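Local coordinates for protein histidine kinase (Synechocystis sp., PDB 5DFY) that senses light through a bilin-binding GAF domain, the part held in this chain, and as a whole protein probably acts as a phosphorelay histidine kinase, at residues V71-F76 / E83-S88; P104-T109 / L140-R145; F146-F151 / G167-G172. One frame throughout, in Å; residues are numbered along the deposited sequence.

Contact 1: residues V71-F76 / E83-S88. With CYC (phycocyanobilin), chain B.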
loop_
_atom_site.group_PDB
_atom_site.type_symbol
_atom_site.label_atom_id
_atom_site.label_comp_id
_atom_site.label_asym_id
_atom_site.label_seq_id
_atom_site.Cartn_x
_atom_site.Cartn_y
_atom_site.Cartn_z
ATOM N N VAL A 71 12.897 18.446 -9.276
ATOM C CA VAL A 71 11.928 17.454 -8.794
ATOM C C VAL A 71 11.627 17.787 -7.344
ATOM O O VAL A 71 12.539 18.101 -6.572
ATOM C CB VAL A 71 12.457 16.038 -8.919
ATOM C CG1 VAL A 71 11.481 15.029 -8.311
ATOM C CG2 VAL A 71 12.765 15.705 -10.362
ATOM N N LEU A 72 10.348 17.717 -6.969
ATOM C CA LEU A 72 9.932 18.013 -5.606
ATOM C C LEU A 72 9.055 16.900 -5.051
ATOM O O LEU A 72 8.220 16.312 -5.768
ATOM C CB LEU A 72 9.169 19.322 -5.503
ATOM C CG LEU A 72 9.923 20.600 -5.906
ATOM C CD1 LEU A 72 8.975 21.772 -6.072
ATOM C CD2 LEU A 72 10.994 20.887 -4.866
ATOM N N VAL A 73 9.262 16.637 -3.768
ATOM C CA VAL A 73 8.385 15.767 -2.981
ATOM C C VAL A 73 7.613 16.637 -2.001
ATOM O O VAL A 73 8.212 17.371 -1.215
ATOM C CB VAL A 73 9.187 14.698 -2.227
ATOM C CG1 VAL A 73 8.231 13.799 -1.403
ATOM C CG2 VAL A 73 10.003 13.838 -3.188
ATOM N N TYR A 74 6.287 16.536 -2.043
ATOM C CA TYR A 74 5.371 17.388 -1.275
ATOM C C TYR A 74 4.479 16.475 -0.472
ATOM O O TYR A 74 3.818 15.624 -1.046
ATOM C CB TYR A 74 4.548 18.250 -2.218
ATOM C CG TYR A 74 3.526 19.206 -1.650
ATOM C CD1 TYR A 74 3.892 20.486 -1.249
ATOM C CD2 TYR A 74 2.180 18.862 -1.591
ATOM C CE1 TYR A 74 2.954 21.376 -0.781
ATOM C CE2 TYR A 74 1.228 19.757 -1.107
ATOM C CZ TYR A 74 1.625 21.011 -0.725
ATOM O OH TYR A 74 0.705 21.918 -0.245
ATOM N N ARG A 75 4.485 16.648 0.842
ATOM C CA ARG A 75 3.745 15.769 1.754
ATOM C C ARG A 75 2.554 16.508 2.327
ATOM O O ARG A 75 2.721 17.607 2.857
ATOM C CB ARG A 75 4.653 15.300 2.878
ATOM C CG ARG A 75 3.985 14.333 3.838
ATOM C CD ARG A 75 4.909 13.948 4.963
ATOM N NE ARG A 75 5.221 15.133 5.744
ATOM C CZ ARG A 75 6.332 15.315 6.447
ATOM N NH1 ARG A 75 7.266 14.376 6.497
ATOM N NH2 ARG A 75 6.502 16.454 7.099
ATOM N N PHE A 76 1.366 15.913 2.230
ATOM C CA PHE A 76 0.168 16.513 2.810
ATOM C C PHE A 76 0.139 16.459 4.334
ATOM O O PHE A 76 0.532 15.476 4.973
ATOM C CB PHE A 76 -1.065 15.832 2.259
ATOM C CG PHE A 76 -1.376 16.183 0.827
ATOM C CD1 PHE A 76 -1.712 17.482 0.463
ATOM C CD2 PHE A 76 -1.329 15.221 -0.166
ATOM C CE1 PHE A 76 -2.010 17.793 -0.859
ATOM C CE2 PHE A 76 -1.633 15.515 -1.477
ATOM C CZ PHE A 76 -1.963 16.813 -1.835
ATOM N N GLU A 83 3.724 20.362 2.752
ATOM C CA GLU A 83 5.080 20.790 3.025
ATOM C C GLU A 83 6.032 20.130 2.031
ATOM O O GLU A 83 5.932 18.941 1.795
ATOM C CB GLU A 83 5.441 20.409 4.467
ATOM C CG GLU A 83 6.778 20.845 4.952
ATOM C CD GLU A 83 7.066 20.282 6.332
ATOM O OE1 GLU A 83 6.087 19.938 7.039
ATOM O OE2 GLU A 83 8.258 20.168 6.704
ATOM N N PHE A 84 6.975 20.880 1.471
ATOM C CA PHE A 84 8.055 20.267 0.717
ATOM C C PHE A 84 9.018 19.613 1.657
ATOM O O PHE A 84 9.405 20.197 2.676
ATOM C CB PHE A 84 8.777 21.322 -0.145
ATOM C CG PHE A 84 7.938 21.826 -1.262
ATOM C CD1 PHE A 84 7.562 20.970 -2.280
ATOM C CD2 PHE A 84 7.485 23.130 -1.286
ATOM C CE1 PHE A 84 6.777 21.394 -3.308
ATOM C CE2 PHE A 84 6.675 23.564 -2.325
ATOM C CZ PHE A 84 6.334 22.701 -3.340
ATOM N N ILE A 85 9.408 18.393 1.342
ATOM C CA ILE A 85 10.359 17.716 2.170
ATOM C C ILE A 85 11.564 17.220 1.408
ATOM O O ILE A 85 12.512 16.771 2.031
ATOM C CB ILE A 85 9.679 16.560 2.934
ATOM C CG1 ILE A 85 9.086 15.537 1.978
ATOM C CG2 ILE A 85 8.562 17.125 3.846
ATOM C CD1 ILE A 85 8.646 14.272 2.706
ATOM N N HIS A 86 11.568 17.339 0.075
ATOM C CA HIS A 86 12.790 17.072 -0.671
ATOM C C HIS A 86 12.783 17.733 -2.035
ATOM O O HIS A 86 11.745 17.882 -2.666
ATOM C CB HIS A 86 13.034 15.573 -0.846
ATOM C CG HIS A 86 14.447 15.248 -1.194
ATOM N ND1 HIS A 86 15.407 14.976 -0.245
ATOM C CD2 HIS A 86 15.087 15.215 -2.389
ATOM C CE1 HIS A 86 16.566 14.760 -0.839
ATOM N NE2 HIS A 86 16.397 14.900 -2.142
ATOM N N GLU A 87 13.983 18.115 -2.470
ATOM C CA GLU A 87 14.222 18.742 -3.765
ATOM C C GLU A 87 15.437 18.113 -4.430
ATOM O O GLU A 87 16.474 17.916 -3.791
ATOM C CB GLU A 87 14.446 20.250 -3.591
ATOM C CG GLU A 87 14.889 20.976 -4.853
ATOM C CD GLU A 87 15.185 22.439 -4.577
ATOM O OE1 GLU A 87 15.774 22.734 -3.506
ATOM O OE2 GLU A 87 14.806 23.282 -5.414
ATOM N N SER A 88 15.329 17.807 -5.718
ATOM C CA SER A 88 16.486 17.527 -6.557
ATOM C C SER A 88 16.479 18.592 -7.645
ATOM O O SER A 88 15.498 18.728 -8.360
ATOM C CB SER A 88 16.426 16.122 -7.165
ATOM O OG SER A 88 17.524 15.837 -8.009
HETATM C CHA CYC B . -4.698 23.891 -8.832
HETATM N NA CYC B . -2.530 23.691 -7.525
HETATM C C1A CYC B . -3.581 23.253 -8.454
HETATM C C2A CYC B . -3.165 21.900 -8.956
HETATM C C3A CYC B . -1.904 21.539 -8.351
HETATM C C4A CYC B . -1.508 22.655 -7.476
HETATM C CMA CYC B . -1.174 20.244 -8.595
HETATM C CAA CYC B . -4.010 21.048 -9.887
HETATM C CBA CYC B . -5.011 20.399 -8.906
HETATM C CGA CYC B . -6.103 19.525 -9.522
HETATM O O1A CYC B . -6.315 19.591 -10.754
HETATM O O2A CYC B . -6.821 18.748 -8.803
HETATM C CHB CYC B . -0.341 22.800 -6.563
HETATM N NB CYC B . 1.411 21.779 -8.042
HETATM C C1B CYC B . 0.830 22.211 -6.740
HETATM C C2B CYC B . 1.796 21.905 -5.679
HETATM C C3B CYC B . 2.930 21.319 -6.259
HETATM C C4B CYC B . 2.754 21.241 -7.726
HETATM C CMB CYC B . 1.548 22.200 -4.215
HETATM C CAB CYC B . 4.178 20.840 -5.528
HETATM C CBB CYC B . 4.280 19.324 -5.609
HETATM O OB CYC B . 3.503 20.810 -8.569
HETATM N NC CYC B . -2.728 27.990 -5.752
HETATM C C1C CYC B . -1.905 28.755 -5.236
HETATM C C2C CYC B . -2.703 30.193 -4.735
HETATM C C3C CYC B . -3.960 29.854 -4.620
HETATM C C4C CYC B . -4.123 28.665 -5.704
HETATM C CMC CYC B . -2.009 30.789 -3.457
HETATM C CAC CYC B . -5.085 31.004 -4.869
HETATM C CBC CYC B . -5.094 31.933 -3.677
HETATM O OC CYC B . -0.715 28.558 -5.087
HETATM C CHD CYC B . -5.267 28.301 -6.302
HETATM N ND CYC B . -4.569 26.031 -7.306
HETATM C C1D CYC B . -5.388 27.123 -7.215
HETATM C C2D CYC B . -6.401 27.008 -8.124
HETATM C C3D CYC B . -6.229 25.834 -8.781
HETATM C C4D CYC B . -5.087 25.227 -8.267
HETATM C CMD CYC B . -7.505 28.042 -8.294
HETATM C CAD CYC B . -7.113 25.282 -9.871
HETATM C CBD CYC B . -6.514 25.551 -11.236
HETATM C CGD CYC B . -6.506 27.045 -11.508
HETATM O O1D CYC B . -5.428 27.698 -11.527
HETATM O O2D CYC B . -7.586 27.665 -11.715
#

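Contact 2: residues P104-T109 / L140-R145. With CYC (phycocyanobilin), chain B.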
loop_
_atom_site.group_PDB
_atom_site.type_symbol
_atom_site.label_atom_id
_atom_site.label_comp_id
_atom_site.label_asym_id
_atom_site.label_seq_id
_atom_site.Cartn_x
_atom_site.Cartn_y
_atom_site.Cartn_z
ATOM N N PRO A 104 10.266 26.918 1.090
ATOM C CA PRO A 104 9.177 27.885 1.080
ATOM C C PRO A 104 7.826 27.207 1.191
ATOM O O PRO A 104 7.734 25.991 1.001
ATOM C CB PRO A 104 9.315 28.559 -0.278
ATOM C CG PRO A 104 9.942 27.497 -1.142
ATOM C CD PRO A 104 10.889 26.777 -0.238
ATOM N N LEU A 105 6.803 27.995 1.495
ATOM C CA LEU A 105 5.431 27.507 1.544
ATOM C C LEU A 105 4.727 27.739 0.218
ATOM O O LEU A 105 4.870 28.783 -0.409
ATOM C CB LEU A 105 4.645 28.200 2.653
ATOM C CG LEU A 105 5.214 28.005 4.044
ATOM C CD1 LEU A 105 4.446 28.885 5.007
ATOM C CD2 LEU A 105 5.154 26.539 4.465
ATOM N N TRP A 106 3.969 26.743 -0.206
ATOM C CA TRP A 106 3.090 26.884 -1.354
ATOM C C TRP A 106 1.689 26.619 -0.819
ATOM O O TRP A 106 1.289 25.469 -0.612
ATOM C CB TRP A 106 3.501 25.920 -2.464
ATOM C CG TRP A 106 2.684 25.956 -3.714
ATOM C CD1 TRP A 106 1.407 26.422 -3.871
ATOM C CD2 TRP A 106 3.092 25.473 -4.997
ATOM N NE1 TRP A 106 0.999 26.250 -5.175
ATOM C CE2 TRP A 106 2.015 25.667 -5.882
ATOM C CE3 TRP A 106 4.265 24.881 -5.479
ATOM C CZ2 TRP A 106 2.079 25.301 -7.216
ATOM C CZ3 TRP A 106 4.329 24.522 -6.809
ATOM C CH2 TRP A 106 3.244 24.728 -7.662
ATOM N N GLN A 107 1.000 27.588 -0.580
ATOM C CA GLN A 107 -0.276 27.497 0.108
ATOM C C GLN A 107 -1.374 27.413 -0.915
ATOM O O GLN A 107 -2.055 28.397 -1.210
ATOM C CB GLN A 107 -0.478 28.695 1.020
ATOM C CG GLN A 107 0.489 28.716 2.173
ATOM C CD GLN A 107 0.327 29.943 3.027
ATOM O OE1 GLN A 107 -0.150 30.980 2.560
ATOM N NE2 GLN A 107 0.720 29.834 4.297
ATOM N N ASP A 108 -1.574 26.294 -1.320
ATOM C CA ASP A 108 -2.530 26.098 -2.376
ATOM C C ASP A 108 -3.920 25.834 -1.810
ATOM O O ASP A 108 -4.250 24.729 -1.361
ATOM C CB ASP A 108 -2.107 24.960 -3.285
ATOM C CG ASP A 108 -2.841 25.000 -4.573
ATOM O OD1 ASP A 108 -4.042 24.649 -4.565
ATOM O OD2 ASP A 108 -2.236 25.399 -5.573
ATOM N N THR A 109 -4.741 26.873 -1.845
ATOM C CA THR A 109 -6.075 26.796 -1.279
ATOM C C THR A 109 -6.931 25.753 -1.996
ATOM O O THR A 109 -7.785 25.130 -1.383
ATOM C CB THR A 109 -6.756 28.178 -1.340
ATOM O OG1 THR A 109 -6.690 28.683 -2.674
ATOM C CG2 THR A 109 -6.035 29.143 -0.446
ATOM N N LEU A 140 -0.739 30.877 -10.874
ATOM C CA LEU A 140 0.324 31.247 -11.807
ATOM C C LEU A 140 1.435 32.018 -11.108
ATOM O O LEU A 140 2.611 31.849 -11.432
ATOM C CB LEU A 140 -0.247 32.078 -12.968
ATOM C CG LEU A 140 0.756 32.505 -14.039
ATOM C CD1 LEU A 140 1.548 31.314 -14.551
ATOM C CD2 LEU A 140 0.060 33.212 -15.203
ATOM N N ASP A 141 1.078 32.865 -10.147
ATOM C CA ASP A 141 2.082 33.644 -9.438
ATOM C C ASP A 141 3.020 32.719 -8.690
ATOM O O ASP A 141 4.226 32.959 -8.647
ATOM C CB ASP A 141 1.448 34.638 -8.460
ATOM C CG ASP A 141 0.702 35.773 -9.167
ATOM O OD1 ASP A 141 0.955 36.016 -10.371
ATOM O OD2 ASP A 141 -0.138 36.423 -8.503
ATOM N N ASN A 142 2.480 31.659 -8.096
ATOM C CA ASN A 142 3.332 30.740 -7.368
ATOM C C ASN A 142 4.163 29.896 -8.319
ATOM O O ASN A 142 5.306 29.593 -8.018
ATOM C CB ASN A 142 2.509 29.850 -6.436
ATOM C CG ASN A 142 2.477 30.382 -5.016
ATOM O OD1 ASN A 142 3.354 31.144 -4.605
ATOM N ND2 ASN A 142 1.470 29.980 -4.257
ATOM N N LEU A 143 3.601 29.527 -9.465
ATOM C CA LEU A 143 4.369 28.788 -10.463
ATOM C C LEU A 143 5.571 29.620 -10.907
ATOM O O LEU A 143 6.696 29.122 -10.940
ATOM C CB LEU A 143 3.493 28.399 -11.646
ATOM C CG LEU A 143 2.417 27.348 -11.300
ATOM C CD1 LEU A 143 1.290 27.350 -12.307
ATOM C CD2 LEU A 143 3.051 25.956 -11.234
ATOM N N ARG A 144 5.339 30.887 -11.236
ATOM C CA ARG A 144 6.437 31.778 -11.613
ATOM C C ARG A 144 7.459 31.948 -10.497
ATOM O O ARG A 144 8.670 31.934 -10.735
ATOM C CB ARG A 144 5.876 33.144 -12.016
ATOM C CG ARG A 144 5.073 33.105 -13.269
ATOM C CD ARG A 144 4.335 34.420 -13.425
ATOM N NE ARG A 144 3.807 34.567 -14.765
ATOM C CZ ARG A 144 3.059 35.592 -15.151
ATOM N NH1 ARG A 144 2.741 36.539 -14.286
ATOM N NH2 ARG A 144 2.619 35.654 -16.397
ATOM N N ARG A 145 6.974 32.096 -9.269
ATOM C CA ARG A 145 7.838 32.277 -8.110
ATOM C C ARG A 145 8.802 31.102 -7.953
ATOM O O ARG A 145 9.970 31.269 -7.590
ATOM C CB ARG A 145 6.964 32.452 -6.855
ATOM C CG ARG A 145 7.661 32.454 -5.532
ATOM C CD ARG A 145 6.589 32.503 -4.417
ATOM N NE ARG A 145 7.130 32.120 -3.118
ATOM C CZ ARG A 145 6.451 31.491 -2.162
ATOM N NH1 ARG A 145 5.181 31.141 -2.336
ATOM N NH2 ARG A 145 7.059 31.192 -1.022
HETATM C CHA CYC B . -4.698 23.891 -8.832
HETATM N NA CYC B . -2.530 23.691 -7.525
HETATM C C1A CYC B . -3.581 23.253 -8.454
HETATM C C2A CYC B . -3.165 21.900 -8.956
HETATM C C3A CYC B . -1.904 21.539 -8.351
HETATM C C4A CYC B . -1.508 22.655 -7.476
HETATM C CMA CYC B . -1.174 20.244 -8.595
HETATM C CAA CYC B . -4.010 21.048 -9.887
HETATM C CBA CYC B . -5.011 20.399 -8.906
HETATM C CGA CYC B . -6.103 19.525 -9.522
HETATM O O1A CYC B . -6.315 19.591 -10.754
HETATM O O2A CYC B . -6.821 18.748 -8.803
HETATM C CHB CYC B . -0.341 22.800 -6.563
HETATM N NB CYC B . 1.411 21.779 -8.042
HETATM C C1B CYC B . 0.830 22.211 -6.740
HETATM C C2B CYC B . 1.796 21.905 -5.679
HETATM C C3B CYC B . 2.930 21.319 -6.259
HETATM C C4B CYC B . 2.754 21.241 -7.726
HETATM C CMB CYC B . 1.548 22.200 -4.215
HETATM C CAB CYC B . 4.178 20.840 -5.528
HETATM C CBB CYC B . 4.280 19.324 -5.609
HETATM O OB CYC B . 3.503 20.810 -8.569
HETATM N NC CYC B . -2.728 27.990 -5.752
HETATM C C1C CYC B . -1.905 28.755 -5.236
HETATM C C2C CYC B . -2.703 30.193 -4.735
HETATM C C3C CYC B . -3.960 29.854 -4.620
HETATM C C4C CYC B . -4.123 28.665 -5.704
HETATM C CMC CYC B . -2.009 30.789 -3.457
HETATM C CAC CYC B . -5.085 31.004 -4.869
HETATM C CBC CYC B . -5.094 31.933 -3.677
HETATM O OC CYC B . -0.715 28.558 -5.087
HETATM C CHD CYC B . -5.267 28.301 -6.302
HETATM N ND CYC B . -4.569 26.031 -7.306
HETATM C C1D CYC B . -5.388 27.123 -7.215
HETATM C C2D CYC B . -6.401 27.008 -8.124
HETATM C C3D CYC B . -6.229 25.834 -8.781
HETATM C C4D CYC B . -5.087 25.227 -8.267
HETATM C CMD CYC B . -7.505 28.042 -8.294
HETATM C CAD CYC B . -7.113 25.282 -9.871
HETATM C CBD CYC B . -6.514 25.551 -11.236
HETATM C CGD CYC B . -6.506 27.045 -11.508
HETATM O O1D CYC B . -5.428 27.698 -11.527
HETATM O O2D CYC B . -7.586 27.665 -11.715
HETATM O O HOH W 1 1.741 30.627 -1.112
#

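Contact 3: residues F146-F151 / G167-G172. With CYC (phycocyanobilin), chain B.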
loop_
_atom_site.group_PDB
_atom_site.type_symbol
_atom_site.label_atom_id
_atom_site.label_comp_id
_atom_site.label_asym_id
_atom_site.label_seq_id
_atom_site.Cartn_x
_atom_site.Cartn_y
_atom_site.Cartn_z
ATOM N N PHE A 146 8.304 29.901 -8.241
ATOM C CA PHE A 146 9.113 28.702 -8.128
ATOM C C PHE A 146 9.797 28.318 -9.445
ATOM O O PHE A 146 10.370 27.237 -9.573
ATOM C CB PHE A 146 8.238 27.567 -7.598
ATOM C CG PHE A 146 7.739 27.820 -6.190
ATOM C CD1 PHE A 146 8.585 28.342 -5.219
ATOM C CD2 PHE A 146 6.436 27.566 -5.849
ATOM C CE1 PHE A 146 8.122 28.589 -3.944
ATOM C CE2 PHE A 146 5.978 27.817 -4.576
ATOM C CZ PHE A 146 6.813 28.313 -3.631
ATOM N N GLU A 147 9.803 29.237 -10.400
ATOM C CA GLU A 147 10.482 29.071 -11.686
ATOM C C GLU A 147 9.989 27.812 -12.420
ATOM O O GLU A 147 10.765 27.072 -13.010
ATOM C CB GLU A 147 12.013 29.046 -11.512
ATOM C CG GLU A 147 12.726 29.412 -12.806
ATOM C CD GLU A 147 14.225 29.621 -12.663
ATOM O OE1 GLU A 147 14.833 29.222 -11.643
ATOM O OE2 GLU A 147 14.819 30.198 -13.595
ATOM N N ILE A 148 8.679 27.602 -12.386
ATOM C CA ILE A 148 8.056 26.466 -13.050
ATOM C C ILE A 148 7.442 26.931 -14.369
ATOM O O ILE A 148 6.475 27.689 -14.368
ATOM C CB ILE A 148 6.962 25.832 -12.172
ATOM C CG1 ILE A 148 7.587 25.258 -10.891
ATOM C CG2 ILE A 148 6.281 24.723 -12.945
ATOM C CD1 ILE A 148 6.576 24.902 -9.797
ATOM N N ARG A 149 8.011 26.505 -15.489
ATOM C CA ARG A 149 7.447 26.811 -16.796
ATOM C C ARG A 149 6.554 25.687 -17.305
ATOM O O ARG A 149 5.635 25.922 -18.077
ATOM C CB ARG A 149 8.554 27.071 -17.805
ATOM C CG ARG A 149 8.058 27.452 -19.201
ATOM C CD ARG A 149 7.314 28.796 -19.201
ATOM N NE ARG A 149 6.815 29.071 -20.537
ATOM C CZ ARG A 149 7.561 29.563 -21.523
ATOM N NH1 ARG A 149 8.839 29.878 -21.321
ATOM N NH2 ARG A 149 7.026 29.745 -22.718
ATOM N N ALA A 150 6.867 24.456 -16.898
ATOM C CA ALA A 150 6.119 23.257 -17.318
ATOM C C ALA A 150 6.187 22.290 -16.155
ATOM O O ALA A 150 7.198 22.255 -15.474
ATOM C CB ALA A 150 6.711 22.615 -18.555
ATOM N N PHE A 151 5.130 21.516 -15.897
ATOM C CA PHE A 151 5.195 20.567 -14.783
ATOM C C PHE A 151 4.424 19.303 -15.054
ATOM O O PHE A 151 3.474 19.285 -15.821
ATOM C CB PHE A 151 4.708 21.203 -13.471
ATOM C CG PHE A 151 3.244 21.535 -13.412
ATOM C CD1 PHE A 151 2.311 20.572 -13.037
ATOM C CD2 PHE A 151 2.802 22.825 -13.664
ATOM C CE1 PHE A 151 0.957 20.876 -12.958
ATOM C CE2 PHE A 151 1.445 23.142 -13.579
ATOM C CZ PHE A 151 0.519 22.168 -13.229
ATOM N N GLY A 167 6.482 15.898 -8.055
ATOM C CA GLY A 167 6.468 16.799 -9.194
ATOM C C GLY A 167 7.779 16.843 -9.948
ATOM O O GLY A 167 8.840 16.826 -9.348
ATOM N N ALA A 168 7.673 16.897 -11.265
ATOM C CA ALA A 168 8.795 17.104 -12.170
ATOM C C ALA A 168 8.560 18.426 -12.921
ATOM O O ALA A 168 7.459 18.682 -13.413
ATOM C CB ALA A 168 8.927 15.954 -13.125
ATOM N N TYR A 169 9.604 19.255 -13.005
ATOM C CA TYR A 169 9.469 20.640 -13.469
ATOM C C TYR A 169 10.514 20.991 -14.494
ATOM O O TYR A 169 11.670 20.601 -14.370
ATOM C CB TYR A 169 9.580 21.611 -12.292
ATOM C CG TYR A 169 8.629 21.246 -11.179
ATOM C CD1 TYR A 169 7.307 21.650 -11.221
ATOM C CD2 TYR A 169 9.039 20.450 -10.127
ATOM C CE1 TYR A 169 6.415 21.290 -10.213
ATOM C CE2 TYR A 169 8.169 20.094 -9.120
ATOM C CZ TYR A 169 6.860 20.521 -9.169
ATOM O OH TYR A 169 6.004 20.135 -8.161
ATOM N N GLN A 170 10.078 21.724 -15.517
ATOM C CA GLN A 170 10.984 22.366 -16.461
ATOM C C GLN A 170 10.955 23.841 -16.147
ATOM O O GLN A 170 9.890 24.421 -16.012
ATOM C CB GLN A 170 10.568 22.095 -17.914
ATOM C CG GLN A 170 11.733 21.943 -18.876
ATOM C CD GLN A 170 12.476 20.628 -18.703
ATOM O OE1 GLN A 170 12.002 19.722 -18.024
ATOM N NE2 GLN A 170 13.636 20.515 -19.319
ATOM N N ASN A 171 12.135 24.444 -16.059
ATOM C CA ASN A 171 12.278 25.799 -15.537
ATOM C C ASN A 171 12.458 26.892 -16.573
ATOM O O ASN A 171 12.078 28.033 -16.321
ATOM C CB ASN A 171 13.471 25.873 -14.607
ATOM C CG ASN A 171 13.211 25.251 -13.268
ATOM O OD1 ASN A 171 12.416 24.317 -13.145
ATOM N ND2 ASN A 171 13.861 25.775 -12.247
ATOM N N GLY A 172 13.042 26.542 -17.709
ATOM C CA GLY A 172 13.481 27.543 -18.673
ATOM C C GLY A 172 12.881 27.499 -20.054
ATOM O O GLY A 172 13.282 28.281 -20.924
HETATM C CHA CYC B . -4.698 23.891 -8.832
HETATM N NA CYC B . -2.530 23.691 -7.525
HETATM C C1A CYC B . -3.581 23.253 -8.454
HETATM C C2A CYC B . -3.165 21.900 -8.956
HETATM C C3A CYC B . -1.904 21.539 -8.351
HETATM C C4A CYC B . -1.508 22.655 -7.476
HETATM C CMA CYC B . -1.174 20.244 -8.595
HETATM C CAA CYC B . -4.010 21.048 -9.887
HETATM C CBA CYC B . -5.011 20.399 -8.906
HETATM C CGA CYC B . -6.103 19.525 -9.522
HETATM O O1A CYC B . -6.315 19.591 -10.754
HETATM O O2A CYC B . -6.821 18.748 -8.803
HETATM C CHB CYC B . -0.341 22.800 -6.563
HETATM N NB CYC B . 1.411 21.779 -8.042
HETATM C C1B CYC B . 0.830 22.211 -6.740
HETATM C C2B CYC B . 1.796 21.905 -5.679
HETATM C C3B CYC B . 2.930 21.319 -6.259
HETATM C C4B CYC B . 2.754 21.241 -7.726
HETATM C CMB CYC B . 1.548 22.200 -4.215
HETATM C CAB CYC B . 4.178 20.840 -5.528
HETATM C CBB CYC B . 4.280 19.324 -5.609
HETATM O OB CYC B . 3.503 20.810 -8.569
HETATM N NC CYC B . -2.728 27.990 -5.752
HETATM C C1C CYC B . -1.905 28.755 -5.236
HETATM C C2C CYC B . -2.703 30.193 -4.735
HETATM C C3C CYC B . -3.960 29.854 -4.620
HETATM C C4C CYC B . -4.123 28.665 -5.704
HETATM C CMC CYC B . -2.009 30.789 -3.457
HETATM C CAC CYC B . -5.085 31.004 -4.869
HETATM C CBC CYC B . -5.094 31.933 -3.677
HETATM O OC CYC B . -0.715 28.558 -5.087
HETATM C CHD CYC B . -5.267 28.301 -6.302
HETATM N ND CYC B . -4.569 26.031 -7.306
HETATM C C1D CYC B . -5.388 27.123 -7.215
HETATM C C2D CYC B . -6.401 27.008 -8.124
HETATM C C3D CYC B . -6.229 25.834 -8.781
HETATM C C4D CYC B . -5.087 25.227 -8.267
HETATM C CMD CYC B . -7.505 28.042 -8.294
HETATM C CAD CYC B . -7.113 25.282 -9.871
HETATM C CBD CYC B . -6.514 25.551 -11.236
HETATM C CGD CYC B . -6.506 27.045 -11.508
HETATM O O1D CYC B . -5.428 27.698 -11.527
HETATM O O2D CYC B . -7.586 27.665 -11.715
HETATM O O HOH W 2 10.903 24.568 -10.875
HETATM O O HOH W 3 13.635 30.342 -16.018
#

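Contact 1: residues V71-F76 / E83-S88
Y74 turns the edge of its ring toward the face of F84 in a T-shaped pair, with planes 63° apart and centroids separated by 5.2 Å. Y74 CD1 stands over the rim of F84, 3.7 Å from F84 CE1, and L72 CD1 reaches that same CE1 obliquely at 3.6 Å. With CG trans to the backbone N (chi1 180°), the Y74 ring lies between E83 N over one face and phycocyanobilin CMB over the other. A serine here would probably strip CMB of the aromatic face over it and take the ring edge away from F84. The strands form an antiparallel hairpin at one edge of the GAF sheet, interrupted by a classic beta bulge in which I85 and H86 both face V73; I85 N hydrogen-bonds to V73 O at 3.0 Å. On the sheet face bearing V73 and R75, branched I85 suits two partners: its CG1 packs on V73 CG1, and its CG2 covers the centre of the R75 guanidinium. R75 NH2 makes a long salt bridge, 3.5 Å, to E83 OE1.

Contact 2: residues P104-T109 / L140-R145
The indole of W106 is held between pigment and protein: phycocyanobilin C2B lies over one face, and N142 CB makes a CH-pi contact over the other, 4.3 Å from the centroid of the five-membered ring. This is one wall of the bilin pocket of the GAF domain, where a loop meets helix 137-145. A flat, wide tryptophan suits the place because it can cover the pigment ring while L143 CD2 packs obliquely on its CH2. N142 slides past the indole in the opposite direction, its amide turned 54° from the ring, and N142 ND2 donates a nearly straight bond of 2.7 Å to phycocyanobilin OC; W106 NE1 adds a weak one. Beyond the inverse gamma turn centred on Q107, D108 OD2 accepts from pigment NC and ND. In the second shell R145, extended from CG to NE, donates through NH1 to N142 OD1 at 2.9 Å and to L105 O at 3.1 Å, fixing which end of the amide faces the pigment. One water accepts from both Q107 N and N142 ND2, 3.2 Å from each.

Contact 3: residues F146-F151 / G167-G172
Y169 meets I148, A150 and F151 along its length before its hydroxyl reaches the pigment. At the root, Y169 CB lies 4.0 Å from A150 O. CG is anti to the carbonyl carbon (chi1 -52°), which lays the ring along the sheet face that also bears F151, and I148 CG1 comes near this atom. Y169 CD1 touches two aliphatic groups, F151 CB at 3.5 Å and I148 CD1 at 3.6 Å, both approaching obliquely; CE1 still touches I148 CD1 and begins to meet phycocyanobilin OB. At the tip, Y169 OH donates a 2.6 Å hydrogen bond to phycocyanobilin OB, which sits at the ring edge, in plane. A tyrosine fits because the aromatic body fills an apolar slot while its one polar atom comes out at the pigment. G167 suits its place for a related reason: a CB there would collide with that hydroxyl. The backbone beneath is a classic beta bulge, R149 N and A150 N both donating to Q170 O, at 2.9 Å and 3.2 Å. Just before the bulge, the positive phi of E147 (57°) helps end helix 137-145 in a Schellman motif, and a water donates to both E147 OE2 and N171 O. Strands 150-158 and 161-170 form an antiparallel hairpin of the GAF sheet, and its Y169 supplies one residue of the bilin-binding site.

How the contacts relate
From the N terminus, contact 1 closes first, over the short loop between strands 70-76 and 82-89. Contact 2 opens after it and spans a longer excursion, from the loop at 104-109 through helix 109-113 and strand 125-127 to helix 137-145. Contact 3 then closes the hairpin of strands 150-158 and 161-170. The three follow in series, with no nesting or crossing. In space they adjoin: strand 70-76 lies beside 161-170, with L72 O probably hydrogen-bonded to G167 N; F84 packs on W106; and F146 and I148 also pack on W106. Together they tie two hairpins of one sheet to the loop and helix enclosing phycocyanobilin, which all three touch.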